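PDB 1XKN: putative peptidyl-arginine deiminase from Chlorobium tepidum, which probably acts as a deiminase of the Porphyromonas type, hydrolysing the guanidinium group of agmatine or peptidyl-arginine with release of ammonia. Local coordinates for residues A[15-24]-A[51-62]. Numbering follows the deposited sequence.
Sequences HASTWLSWPH and ETVNINVLDDAM
Strands 17-21 and 52-57 run parallel at 20°, their axes 4.6 Å apart, and bond in the alternating parallel pattern: Thr18 N to Thr52 O, Asn54 N to Thr18 O, Leu20 N to Asn54 O, Asn56 N to Leu20 O and Trp22 N to Asn56 O. At the strand starts a carboxylate suits the buried place of Glu51: OE2 accepts from Asn293 N, and OE1 is met from opposite faces by His15 ND1 (3.0 Å), whose NE2 bonds Glu11 O, and by Thr18 OG1, which also bonds Tyr290 OH. On the face bearing Trp19, Asn54 and Asn56, Asn54 CB lies over the six-membered ring of Trp19, while Asn56 OD1, buried without a hydrogen-bond partner, is 3.2 Å from Trp19 CZ3 at the ring edge. Asn56 ND2 donates almost straight (174°) to Ser21 OG, which also bonds His98. With helix 36-50 between them, the strands form a beta-alpha-beta unit; the helix packs Leu43 and Leu47 on the other face, where branched apolar side chains suit: Leu20 CD1 meets Val53 CG1 at 3.8 Å. Beyond the strand, Trp22, its CG anti to the backbone N (chi1 -158°), brings CE3 to Ile55 CG2; its CD1 lies 3.7 Å from CG of Met62, a selenomethionine. Leu58 CD1 sits over the His24 ring, 3.6 Å from its centroid.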
ATOM      1  N   HIS A  15      13.186   6.219   0.784  1.00  4.62           N
ATOM      2  CA  HIS A  15      12.163   6.972   0.062  1.00  3.66           C
ATOM      3  C   HIS A  15      12.543   8.419  -0.189  1.00  5.06           C
ATOM      4  O   HIS A  15      13.204   9.058   0.633  1.00  6.20           O
ATOM      5  CB  HIS A  15      10.853   7.024   0.846  1.00  2.85           C
ATOM      6  CG  HIS A  15      10.236   5.694   1.112  1.00  4.86           C
ATOM      7  ND1 HIS A  15       9.218   5.531   2.026  1.00  5.80           N
ATOM      8  CD2 HIS A  15      10.481   4.469   0.593  1.00  4.53           C
ATOM      9  CE1 HIS A  15       8.863   4.260   2.061  1.00  3.69           C
ATOM     10  NE2 HIS A  15       9.612   3.593   1.201  1.00  5.67           N
ATOM     11  N   ALA A  16      12.092   8.934  -1.324  1.00  4.90           N
ATOM     12  CA  ALA A  16      12.302  10.328  -1.664  1.00  4.50           C
ATOM     13  C   ALA A  16      11.112  11.037  -1.024  1.00  3.42           C
ATOM     14  O   ALA A  16      11.220  12.175  -0.565  1.00  5.23           O
ATOM     15  CB  ALA A  16      12.280  10.519  -3.180  1.00  5.36           C
ATOM     16  N   SER A  17       9.974  10.345  -0.995  1.00  3.68           N
ATOM     17  CA  SER A  17       8.746  10.891  -0.416  1.00  2.88           C
ATOM     18  C   SER A  17       7.689   9.806  -0.269  1.00  3.46           C
ATOM     19  O   SER A  17       7.914   8.645  -0.610  1.00  2.72           O
ATOM     20  CB  SER A  17       8.162  11.965  -1.335  1.00  2.64           C
ATOM     21  OG  SER A  17       7.469  11.361  -2.425  1.00  4.84           O
ATOM     22  N   THR A  18       6.534  10.209   0.251  1.00  2.95           N
ATOM     23  CA  THR A  18       5.376   9.333   0.375  1.00  2.34           C
ATOM     24  C   THR A  18       4.235  10.142  -0.220  1.00  3.14           C
ATOM     25  O   THR A  18       4.119  11.344   0.035  1.00  3.98           O
ATOM     26  CB  THR A  18       5.005   9.001   1.832  1.00  1.47           C
ATOM     27  OG1 THR A  18       6.032   8.197   2.426  1.00  4.47           O
ATOM     28  CG2 THR A  18       3.682   8.224   1.872  1.00  3.80           C
ATOM     29  N   TRP A  19       3.413   9.486  -1.028  1.00  2.03           N
ATOM     30  CA  TRP A  19       2.274  10.142  -1.652  1.00  3.13           C
ATOM     31  C   TRP A  19       0.958   9.809  -0.970  1.00  3.23           C
ATOM     32  O   TRP A  19       0.764   8.701  -0.467  1.00  4.05           O
ATOM     33  CB  TRP A  19       2.167   9.756  -3.126  1.00  2.29           C
ATOM     34  CG  TRP A  19       3.150  10.468  -3.983  1.00  2.74           C
ATOM     35  CD1 TRP A  19       4.469  10.168  -4.141  1.00  5.07           C
ATOM     36  CD2 TRP A  19       2.909  11.654  -4.750  1.00  4.14           C
ATOM     37  NE1 TRP A  19       5.070  11.098  -4.958  1.00  5.94           N
ATOM     38  CE2 TRP A  19       4.134  12.021  -5.344  1.00  4.32           C
ATOM     39  CE3 TRP A  19       1.777  12.446  -4.986  1.00  4.42           C
ATOM     40  CZ2 TRP A  19       4.262  13.145  -6.164  1.00  4.05           C
ATOM     41  CZ3 TRP A  19       1.904  13.567  -5.803  1.00  5.04           C
ATOM     42  CH2 TRP A  19       3.141  13.904  -6.380  1.00  4.38           C
ATOM     43  N   LEU A  20       0.059  10.788  -0.973  1.00  4.58           N
ATOM     44  CA  LEU A  20      -1.269  10.662  -0.391  1.00  4.69           C
ATOM     45  C   LEU A  20      -2.255  11.381  -1.299  1.00  6.63           C
ATOM     46  O   LEU A  20      -1.881  12.301  -2.029  1.00  8.24           O
ATOM     47  CB  LEU A  20      -1.326  11.334   0.982  1.00  6.00           C
ATOM     48  CG  LEU A  20      -0.387  10.868   2.092  1.00  7.23           C
ATOM     49  CD1 LEU A  20      -0.550  11.785   3.298  1.00  8.37           C
ATOM     50  CD2 LEU A  20      -0.706   9.430   2.462  1.00  7.18           C
ATOM     51  N   SER A  21      -3.512  10.953  -1.250  1.00  5.25           N
ATOM     52  CA  SER A  21      -4.584  11.583  -2.012  1.00  6.86           C
ATOM     53  C   SER A  21      -5.573  12.016  -0.937  1.00  8.28           C
ATOM     54  O   SER A  21      -6.292  11.187  -0.380  1.00  8.67           O
ATOM     55  CB  SER A  21      -5.240  10.589  -2.980  1.00  6.77           C
ATOM     56  OG  SER A  21      -4.386  10.276  -4.069  1.00  8.58           O
ATOM     57  N   TRP A  22      -5.580  13.311  -0.629  1.00  6.19           N
ATOM     58  CA  TRP A  22      -6.455  13.856   0.404  1.00  6.19           C
ATOM     59  C   TRP A  22      -7.903  13.415   0.202  1.00  6.20           C
ATOM     60  O   TRP A  22      -8.423  13.459  -0.912  1.00  6.70           O
ATOM     61  CB  TRP A  22      -6.358  15.383   0.424  1.00  6.13           C
ATOM     62  CG  TRP A  22      -6.792  15.971   1.730  1.00  6.15           C
ATOM     63  CD1 TRP A  22      -7.997  16.551   2.013  1.00  7.10           C
ATOM     64  CD2 TRP A  22      -6.051  15.965   2.955  1.00  6.62           C
ATOM     65  NE1 TRP A  22      -8.052  16.901   3.338  1.00  7.39           N
ATOM     66  CE2 TRP A  22      -6.871  16.554   3.942  1.00  7.51           C
ATOM     67  CE3 TRP A  22      -4.772  15.515   3.316  1.00  6.76           C
ATOM     68  CZ2 TRP A  22      -6.455  16.704   5.274  1.00  7.39           C
ATOM     69  CZ3 TRP A  22      -4.358  15.664   4.639  1.00  6.56           C
ATOM     70  CH2 TRP A  22      -5.200  16.254   5.600  1.00  9.45           C
ATOM     71  N   PRO A  23      -8.572  12.991   1.287  1.00  6.84           N
ATOM     72  CA  PRO A  23      -9.963  12.529   1.227  1.00  7.22           C
ATOM     73  C   PRO A  23     -11.015  13.594   0.951  1.00  6.52           C
ATOM     74  O   PRO A  23     -10.910  14.726   1.415  1.00  8.94           O
ATOM     75  CB  PRO A  23     -10.161  11.889   2.593  1.00  6.78           C
ATOM     76  CG  PRO A  23      -9.358  12.787   3.471  1.00  7.97           C
ATOM     77  CD  PRO A  23      -8.074  12.942   2.674  1.00  7.04           C
ATOM     78  N   HIS A  24     -12.039  13.213   0.193  1.00  7.77           N
ATOM     79  CA  HIS A  24     -13.133  14.125  -0.122  1.00  8.29           C
ATOM     80  C   HIS A  24     -14.380  13.371  -0.567  1.00 10.61           C
ATOM     81  O   HIS A  24     -15.471  13.932  -0.583  1.00 11.76           O
ATOM     82  CB  HIS A  24     -12.712  15.121  -1.210  1.00  7.63           C
ATOM     83  CG  HIS A  24     -12.361  14.478  -2.515  1.00  6.60           C
ATOM     84  ND1 HIS A  24     -11.095  14.014  -2.802  1.00  8.44           N
ATOM     85  CD2 HIS A  24     -13.121  14.197  -3.601  1.00  6.50           C
ATOM     86  CE1 HIS A  24     -11.089  13.477  -4.011  1.00  4.03           C
ATOM     87  NE2 HIS A  24     -12.306  13.576  -4.516  1.00  9.21           N
ATOM     88  N   GLU A  51      10.003  12.055   6.086  1.00  4.17           N
ATOM     89  CA  GLU A  51      10.373  12.429   4.733  1.00  4.51           C
ATOM     90  C   GLU A  51       9.365  13.395   4.123  1.00  5.30           C
ATOM     91  O   GLU A  51       8.413  13.824   4.782  1.00  5.05           O
ATOM     92  CB  GLU A  51      10.449  11.157   3.875  1.00  6.44           C
ATOM     93  CG  GLU A  51       9.085  10.463   3.692  1.00  5.64           C
ATOM     94  CD  GLU A  51       9.148   8.945   3.773  1.00  7.06           C
ATOM     95  OE1 GLU A  51       8.494   8.274   2.943  1.00  5.07           O
ATOM     96  OE2 GLU A  51       9.830   8.413   4.677  1.00  6.31           O
ATOM     97  N   THR A  52       9.594  13.731   2.858  1.00  3.79           N
ATOM     98  CA  THR A  52       8.714  14.619   2.111  1.00  3.86           C
ATOM     99  C   THR A  52       7.371  13.926   1.928  1.00  3.81           C
ATOM    100  O   THR A  52       7.311  12.709   1.717  1.00  4.23           O
ATOM    101  CB  THR A  52       9.295  14.920   0.716  1.00  4.11           C
ATOM    102  OG1 THR A  52      10.567  15.567   0.855  1.00  6.36           O
ATOM    103  CG2 THR A  52       8.353  15.818  -0.073  1.00  5.44           C
ATOM    104  N   VAL A  53       6.298  14.704   2.016  1.00  3.66           N
ATOM    105  CA  VAL A  53       4.949  14.180   1.844  1.00  4.39           C
ATOM    106  C   VAL A  53       4.289  14.936   0.695  1.00  4.83           C
ATOM    107  O   VAL A  53       4.110  16.151   0.761  1.00  5.80           O
ATOM    108  CB  VAL A  53       4.101  14.378   3.122  1.00  3.88           C
ATOM    109  CG1 VAL A  53       2.751  13.701   2.961  1.00  3.43           C
ATOM    110  CG2 VAL A  53       4.844  13.824   4.329  1.00  4.81           C
ATOM    111  N   ASN A  54       3.957  14.211  -0.369  1.00  4.93           N
ATOM    112  CA  ASN A  54       3.305  14.798  -1.533  1.00  4.76           C
ATOM    113  C   ASN A  54       1.823  14.476  -1.438  1.00  5.70           C
ATOM    114  O   ASN A  54       1.440  13.307  -1.412  1.00  4.84           O
ATOM    115  CB  ASN A  54       3.897  14.214  -2.820  1.00  3.97           C
ATOM    116  CG  ASN A  54       5.324  14.669  -3.063  1.00  3.38           C
ATOM    117  OD1 ASN A  54       6.251  13.858  -3.134  1.00  6.09           O
ATOM    118  ND2 ASN A  54       5.506  15.973  -3.193  1.00  2.76           N
ATOM    119  N   ILE A  55       0.991  15.513  -1.388  1.00  4.33           N
ATOM    120  CA  ILE A  55      -0.449  15.321  -1.249  1.00  4.50           C
ATOM    121  C   ILE A  55      -1.256  15.831  -2.435  1.00  4.37           C
ATOM    122  O   ILE A  55      -1.104  16.978  -2.855  1.00  7.16           O
ATOM    123  CB  ILE A  55      -0.967  16.023   0.026  1.00  4.12           C
ATOM    124  CG1 ILE A  55      -0.185  15.515   1.243  1.00  4.46           C
ATOM    125  CG2 ILE A  55      -2.465  15.774   0.190  1.00  4.06           C
ATOM    126  CD1 ILE A  55      -0.625  16.116   2.559  1.00  4.70           C
ATOM    127  N   ASN A  56      -2.124  14.973  -2.965  1.00  5.47           N
ATOM    128  CA  ASN A  56      -2.971  15.349  -4.088  1.00  4.95           C
ATOM    129  C   ASN A  56      -4.257  15.979  -3.568  1.00  5.24           C
ATOM    130  O   ASN A  56      -4.939  15.408  -2.714  1.00  5.23           O
ATOM    131  CB  ASN A  56      -3.337  14.128  -4.940  1.00  3.77           C
ATOM    132  CG  ASN A  56      -2.137  13.471  -5.573  1.00  7.31           C
ATOM    133  OD1 ASN A  56      -1.269  14.141  -6.127  1.00  7.10           O
ATOM    134  ND2 ASN A  56      -2.096  12.145  -5.516  1.00  9.46           N
ATOM    135  N   VAL A  57      -4.574  17.161  -4.083  1.00  3.50           N
ATOM    136  CA  VAL A  57      -5.791  17.868  -3.706  1.00  3.39           C
ATOM    137  C   VAL A  57      -6.464  18.353  -4.985  1.00  4.21           C
ATOM    138  O   VAL A  57      -5.808  18.520  -6.014  1.00  4.70           O
ATOM    139  CB  VAL A  57      -5.497  19.074  -2.787  1.00  4.01           C
ATOM    140  CG1 VAL A  57      -4.996  18.586  -1.434  1.00  3.55           C
ATOM    141  CG2 VAL A  57      -4.465  19.984  -3.435  1.00  6.17           C
ATOM    142  N   LEU A  58      -7.771  18.583  -4.918  1.00  5.08           N
ATOM    143  CA  LEU A  58      -8.539  19.020  -6.083  1.00  5.88           C
ATOM    144  C   LEU A  58      -8.464  20.512  -6.368  1.00  5.74           C
ATOM    145  O   LEU A  58      -8.539  20.933  -7.521  1.00  6.19           O
ATOM    146  CB  LEU A  58     -10.011  18.643  -5.901  1.00  7.82           C
ATOM    147  CG  LEU A  58     -10.373  17.161  -5.827  1.00 12.47           C
ATOM    148  CD1 LEU A  58     -11.838  17.007  -5.434  1.00 12.00           C
ATOM    149  CD2 LEU A  58     -10.109  16.517  -7.168  1.00 15.77           C
ATOM    150  N   ASP A  59      -8.317  21.309  -5.319  1.00  5.42           N
ATOM    151  CA  ASP A  59      -8.286  22.750  -5.477  1.00  5.73           C
ATOM    152  C   ASP A  59      -7.642  23.441  -4.282  1.00  6.66           C
ATOM    153  O   ASP A  59      -7.260  22.792  -3.309  1.00  5.09           O
ATOM    154  CB  ASP A  59      -9.717  23.257  -5.673  1.00  6.35           C
ATOM    155  CG  ASP A  59     -10.698  22.621  -4.699  1.00  8.69           C
ATOM    156  OD1 ASP A  59     -10.465  22.705  -3.477  1.00  8.75           O
ATOM    157  OD2 ASP A  59     -11.699  22.032  -5.157  1.00 11.94           O
ATOM    158  N   ASP A  60      -7.527  24.762  -4.363  1.00  5.99           N
ATOM    159  CA  ASP A  60      -6.920  25.548  -3.297  1.00  6.21           C
ATOM    160  C   ASP A  60      -7.688  25.437  -1.984  1.00  6.41           C
ATOM    161  O   ASP A  60      -7.087  25.428  -0.909  1.00  6.99           O
ATOM    162  CB  ASP A  60      -6.826  27.014  -3.722  1.00  6.64           C
ATOM    163  CG  ASP A  60      -5.785  27.242  -4.804  1.00  7.32           C
ATOM    164  OD1 ASP A  60      -5.292  26.250  -5.381  1.00  7.11           O
ATOM    165  OD2 ASP A  60      -5.462  28.418  -5.080  1.00  8.65           O
ATOM    166  N   ALA A  61      -9.014  25.349  -2.065  1.00  7.03           N
ATOM    167  CA  ALA A  61      -9.829  25.241  -0.862  1.00  7.70           C
ATOM    168  C   ALA A  61      -9.462  23.987  -0.077  1.00  7.29           C
ATOM    169  O   ALA A  61      -9.347  24.022   1.150  1.00  7.28           O
ATOM    170  CB  ALA A  61     -11.313  25.219  -1.226  1.00  9.75           C
HETATM  171  N   MSE A  62      -9.272  22.879  -0.784  1.00  7.39           N
HETATM  172  CA  MSE A  62      -8.919  21.625  -0.126  1.00  6.42           C
HETATM  173  C   MSE A  62      -7.553  21.733   0.542  1.00  6.74           C
HETATM  174  O   MSE A  62      -7.367  21.254   1.660  1.00  6.86           O
HETATM  175  CB  MSE A  62      -8.920  20.473  -1.135  1.00  7.05           C
HETATM  176  CG  MSE A  62      -8.780  19.097  -0.492  1.00  8.15           C
HETATM  177 SE   MSE A  62      -9.167  17.673  -1.741  1.00 13.51          SE
HETATM  178  CE  MSE A  62     -11.026  18.068  -2.076  1.00  9.94           C
TER
HETATM  179  O   HOH W   1      12.355  13.182   1.608  1.00  9.73           O
HETATM  180  O   HOH W   2      11.643  14.747  -2.046  1.00 20.25           O
HETATM  181  O   HOH W   3      -7.430  14.156  -3.327  1.00  7.19           O